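Local atomic coordinates of beta-glucanase (Podospora anserina, PDB entry 4LE4), a protein that probably hydrolyses beta-glucans, as a family 131 glycoside hydrolase able to bind the cellulose fragment cellotriose. Residues G137-T141 with L142-C146; L187-K190 with V191-V194. All coordinates share one frame; numbering follows the deposited sequence.

Contact 1: G137-T141 with L142-C146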
loop_
_atom_site.group_PDB
_atom_site.type_symbol
_atom_site.label_atom_id
_atom_site.label_comp_id
_atom_site.label_asym_id
_atom_site.label_seq_id
_atom_site.Cartn_x
_atom_site.Cartn_y
_atom_site.Cartn_z
ATOM N N GLY A 137 -12.983 15.620 13.203
ATOM C CA GLY A 137 -13.431 14.935 14.393
ATOM C C GLY A 137 -12.718 13.636 14.687
ATOM O O GLY A 137 -11.720 13.323 14.049
ATOM N N ILE A 138 -13.247 12.872 15.638
ATOM C CA ILE A 138 -12.608 11.635 16.064
ATOM C C ILE A 138 -12.252 10.676 14.929
ATOM O O ILE A 138 -11.231 9.995 14.990
ATOM C CB ILE A 138 -13.465 10.899 17.155
ATOM C CG1 ILE A 138 -14.818 10.455 16.591
ATOM C CG2 ILE A 138 -13.691 11.831 18.338
ATOM C CD1 ILE A 138 -15.670 9.680 17.603
ATOM N N SER A 139 -13.067 10.664 13.882
ATOM C CA SER A 139 -12.842 9.767 12.752
ATOM C C SER A 139 -11.625 10.066 11.894
ATOM O O SER A 139 -11.222 9.238 11.076
ATOM C CB SER A 139 -14.075 9.757 11.851
ATOM O OG SER A 139 -15.131 9.100 12.521
ATOM N N ASP A 140 -11.029 11.237 12.075
ATOM C CA ASP A 140 -9.895 11.605 11.251
ATOM C C ASP A 140 -8.601 10.854 11.590
ATOM O O ASP A 140 -7.691 10.767 10.774
ATOM C CB ASP A 140 -9.702 13.117 11.319
ATOM C CG ASP A 140 -10.976 13.869 10.932
ATOM O OD1 ASP A 140 -11.810 13.286 10.196
ATOM O OD2 ASP A 140 -11.150 15.043 11.342
ATOM N N THR A 141 -8.537 10.284 12.781
ATOM C CA THR A 141 -7.348 9.551 13.192
ATOM C C THR A 141 -7.471 8.064 12.845
ATOM O O THR A 141 -6.640 7.258 13.239
ATOM C CB THR A 141 -7.139 9.661 14.702
ATOM O OG1 THR A 141 -8.317 9.210 15.370
ATOM C CG2 THR A 141 -6.857 11.131 15.125
ATOM N N LEU A 142 -8.517 7.708 12.121
ATOM C CA LEU A 142 -8.746 6.313 11.751
ATOM C C LEU A 142 -8.052 5.879 10.463
ATOM O O LEU A 142 -7.860 6.694 9.567
ATOM C CB LEU A 142 -10.238 6.085 11.531
ATOM C CG LEU A 142 -11.211 6.341 12.676
ATOM C CD1 LEU A 142 -12.674 6.112 12.177
ATOM C CD2 LEU A 142 -10.861 5.438 13.842
ATOM N N LEU A 143 -7.702 4.590 10.385
ATOM C CA LEU A 143 -7.177 3.988 9.154
ATOM C C LEU A 143 -8.437 3.212 8.709
ATOM O O LEU A 143 -9.020 2.469 9.501
ATOM C CB LEU A 143 -6.053 2.998 9.457
ATOM C CG LEU A 143 -5.400 2.311 8.257
ATOM C CD1 LEU A 143 -4.848 3.338 7.252
ATOM C CD2 LEU A 143 -4.274 1.402 8.785
ATOM N N ARG A 144 -8.840 3.363 7.458
ATOM C CA ARG A 144 -10.070 2.730 6.966
ATOM C C ARG A 144 -9.833 1.883 5.740
ATOM O O ARG A 144 -8.963 2.181 4.924
ATOM C CB ARG A 144 -11.053 3.802 6.509
ATOM C CG ARG A 144 -11.385 4.887 7.520
ATOM C CD ARG A 144 -11.761 6.149 6.750
ATOM N NE ARG A 144 -12.193 7.265 7.595
ATOM C CZ ARG A 144 -13.463 7.522 7.903
ATOM N NH1 ARG A 144 -13.764 8.575 8.662
ATOM N NH2 ARG A 144 -14.440 6.727 7.471
ATOM N N TRP A 145 -10.651 0.854 5.594
ATOM C CA TRP A 145 -10.625 0.043 4.386
ATOM C C TRP A 145 -11.922 0.444 3.679
ATOM O O TRP A 145 -12.992 0.352 4.269
ATOM C CB TRP A 145 -10.667 -1.445 4.714
ATOM C CG TRP A 145 -10.808 -2.275 3.473
ATOM C CD1 TRP A 145 -9.946 -2.327 2.402
ATOM C CD2 TRP A 145 -11.889 -3.173 3.165
ATOM N NE1 TRP A 145 -10.432 -3.207 1.458
ATOM C CE2 TRP A 145 -11.615 -3.737 1.900
ATOM C CE3 TRP A 145 -13.058 -3.547 3.839
ATOM C CZ2 TRP A 145 -12.477 -4.669 1.285
ATOM C CZ3 TRP A 145 -13.929 -4.472 3.229
ATOM C CH2 TRP A 145 -13.623 -5.019 1.967
ATOM N N CYS A 146 -11.823 0.872 2.430
ATOM C CA CYS A 146 -12.974 1.309 1.652
ATOM C C CYS A 146 -13.179 0.422 0.423
ATOM O O CYS A 146 -12.216 -0.177 -0.110
ATOM C CB CYS A 146 -12.758 2.736 1.156
ATOM S SG CYS A 146 -12.524 3.883 2.518
HETATM O O HOH W 1 -5.601 9.256 10.136
HETATM O O HOH W 2 -12.512 11.418 8.576
#

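Contact 2: L187-K190 with V191-V194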
loop_
_atom_site.group_PDB
_atom_site.type_symbol
_atom_site.label_atom_id
_atom_site.label_comp_id
_atom_site.label_asym_id
_atom_site.label_seq_id
_atom_site.Cartn_x
_atom_site.Cartn_y
_atom_site.Cartn_z
ATOM N N LEU A 187 -3.253 -13.220 9.707
ATOM C CA LEU A 187 -4.386 -12.523 9.097
ATOM C C LEU A 187 -5.709 -13.256 9.371
ATOM O O LEU A 187 -5.759 -14.486 9.308
ATOM C CB LEU A 187 -4.223 -12.488 7.573
ATOM C CG LEU A 187 -3.018 -11.744 6.981
ATOM C CD1 LEU A 187 -2.987 -11.935 5.457
ATOM C CD2 LEU A 187 -3.124 -10.267 7.328
ATOM N N THR A 188 -6.767 -12.518 9.685
ATOM C CA THR A 188 -8.069 -13.152 9.809
ATOM C C THR A 188 -9.004 -12.293 8.958
ATOM O O THR A 188 -8.714 -11.105 8.703
ATOM C CB THR A 188 -8.598 -13.294 11.278
ATOM O OG1 THR A 188 -8.684 -12.013 11.901
ATOM C CG2 THR A 188 -7.687 -14.241 12.074
ATOM N N ARG A 189 -10.083 -12.893 8.456
ATOM C CA ARG A 189 -11.000 -12.151 7.601
ATOM C C ARG A 189 -11.916 -11.301 8.467
ATOM O O ARG A 189 -12.729 -11.809 9.264
ATOM C CB ARG A 189 -11.843 -13.080 6.734
ATOM C CG ARG A 189 -12.926 -12.319 6.011
ATOM C CD ARG A 189 -14.014 -13.240 5.480
ATOM N NE ARG A 189 -13.612 -13.816 4.210
ATOM C CZ ARG A 189 -14.393 -14.615 3.485
ATOM N NH1 ARG A 189 -15.611 -14.921 3.933
ATOM N NH2 ARG A 189 -13.968 -15.087 2.309
ATOM N N LYS A 190 -11.790 -9.997 8.312
ATOM C CA LYS A 190 -12.576 -9.093 9.116
ATOM C C LYS A 190 -13.827 -8.526 8.443
ATOM O O LYS A 190 -14.705 -7.994 9.130
ATOM C CB LYS A 190 -11.667 -8.009 9.655
ATOM C CG LYS A 190 -10.641 -8.651 10.632
ATOM C CD LYS A 190 -9.737 -7.670 11.358
ATOM C CE LYS A 190 -8.717 -8.470 12.215
ATOM N NZ LYS A 190 -7.799 -7.603 13.010
ATOM N N VAL A 191 -13.888 -8.626 7.119
ATOM C CA VAL A 191 -15.073 -8.220 6.350
ATOM C C VAL A 191 -15.238 -9.219 5.183
ATOM O O VAL A 191 -14.320 -9.429 4.380
ATOM C CB VAL A 191 -14.970 -6.787 5.759
ATOM C CG1 VAL A 191 -16.273 -6.426 5.057
ATOM C CG2 VAL A 191 -14.667 -5.777 6.861
ATOM N N ALA A 192 -16.385 -9.889 5.150
ATOM C CA ALA A 192 -16.710 -10.833 4.079
ATOM C C ALA A 192 -16.728 -10.057 2.746
ATOM O O ALA A 192 -17.024 -8.859 2.723
ATOM C CB ALA A 192 -18.094 -11.457 4.345
ATOM N N PRO A 193 -16.446 -10.736 1.613
ATOM C CA PRO A 193 -16.437 -10.033 0.316
ATOM C C PRO A 193 -17.635 -9.131 0.052
ATOM O O PRO A 193 -18.794 -9.549 0.236
ATOM C CB PRO A 193 -16.325 -11.169 -0.691
ATOM C CG PRO A 193 -15.493 -12.193 0.069
ATOM C CD PRO A 193 -16.156 -12.167 1.436
ATOM N N VAL A 194 -17.322 -7.900 -0.372
ATOM C CA VAL A 194 -18.278 -6.842 -0.679
ATOM C C VAL A 194 -18.324 -6.622 -2.198
ATOM O O VAL A 194 -17.279 -6.596 -2.847
ATOM C CB VAL A 194 -17.829 -5.505 -0.016
ATOM C CG1 VAL A 194 -18.778 -4.390 -0.374
ATOM C CG2 VAL A 194 -17.745 -5.680 1.466
#

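Contact 1: G137-T141 with L142-C146
Leu142 lies against Ser139 where a 3-10 turn, 138-141, runs straight into strand 142-147. Its CB, CG and CD1 follow one another along Ser139. Leu142 CB starts 3.3 Å from Ser139 O; CG remains beside the same oxygen and also comes near Ser139 CA; Leu142 CD1 ends against Ser139 CA and, at 3.9 Å, the hydroxyl OG of Ser139. With CG anti to the carbonyl carbon (chi1 -60°), the leucine is directed back over Ser139, three residues earlier. The backbone closes the same loop: Leu142 N donates to Ser139 O over 3.3 Å, fairly straight at 156° but from above the carbonyl plane. Cut back to an alanine here, the side chain would lose CG and CD1, which would probably open a gap against Ser139 CA and CB.

Arg144 reaches back from two residues further on, its chain extended from CG to NE. Arg144 NH1 comes within 3.4 Å of Ser139 CB, obliquely to the guanidinium, while NH2 is bonded to Thr151 OG1 on the adjoining strand. A water linked to Asp140 OD1 accepts a weak bond from Arg144 NH1, so this acid and base, 5.3 Å apart between Asp140 OD1 and Arg144 NH1, are bridged, weakly on the arginine side, by this water. The other carboxylate oxygen, Asp140 OD2, takes the N-H of Gly137 at 2.7 Å between N and OD2, from above its plane. Thr141 OG1 bonds to Glu156; Leu143 and Trp145 pair with strand 150-156, and Arg144 with Lys128 of strand 125-129. The arrangement is a 3-10 turn leading into strand 142-147, which lies between antiparallel strands 125-129 and 150-156 in a beta-rich catalytic domain of the concanavalin clan.

Contact 2: L187-K190 with V191-V194
A classic beta bulge interrupts strand 188-195: Lys190 and Val191 together face the single residue Phe178 on the partner strand of the hairpin, and the chain turns a corner there. The short pieces 188-190 and 192-194 consequently diverge by 47°. Lys190 has a psi of -17°, far from the extended values of its neighbours, and begins the turn that Val191 completes. Around the corner Val191 CG2 sits 3.2 Å from Lys190 O, a close approach between adjoining residues.

Arg189 spans the bend on the other side. Its CG leaves anti to the backbone N, and Arg189 CG runs 3.6 Å from Val191 O; Arg189 CD then comes to 3.9 Å from Ala192 CA. A bend at chi3 (-83°) next turns the guanidinium across Pro193, the two side chains meeting at about a right angle. Pro193 CD lies over the centre of one guanidinium face, 3.6 Å from Arg189 CZ, while Pro193 CG is 4.0 Å from Arg189 NH2. The ring thus meets the flat cation through its CH2 groups, and the contact is one of van der Waals packing.

The charge has its mate outside the bend: Arg189 NH2 forms a salt bridge with Glu168 of strand 163-170. Lys190 and Val191 also touch Trp153 of strand 150-156, and Pro193 touches Thr175 of the partner strand. No hydrogen bond joins 187-190 to 191-194, so the bend owes its local cohesion to aliphatic and face-on packing, with backbone bonds to strand 175-182 holding both sides of the bulge. Such chemistry implies an arginine with two roles: its face lies on proline methylenes, which cannot accept a hydrogen bond, while its NH2 is engaged by the carboxylate of Glu168, which probably stabilises the positive charge.

Contact 1 is partly buried, whereas contact 2 is a surface feature in which most touching residues are exposed. They belong to different antiparallel sheets: 137-146 enters the one containing strands 125-129 and 150-156, and 187-194 bends at the edge of the one containing strand 175-182. Their centres lie about 18 Å apart, yet they touch through Trp145, whose CZ3 packs 3.6 Å from Val191 CG1. Contact 1 relies on backbone and water-mediated hydrogen bonds beside its leucine; contact 2 has none across its bend and uses an arginine face on proline. Each includes an arginine with an outside partner, a threonine hydroxyl for Arg144 and a carboxylate for Arg189.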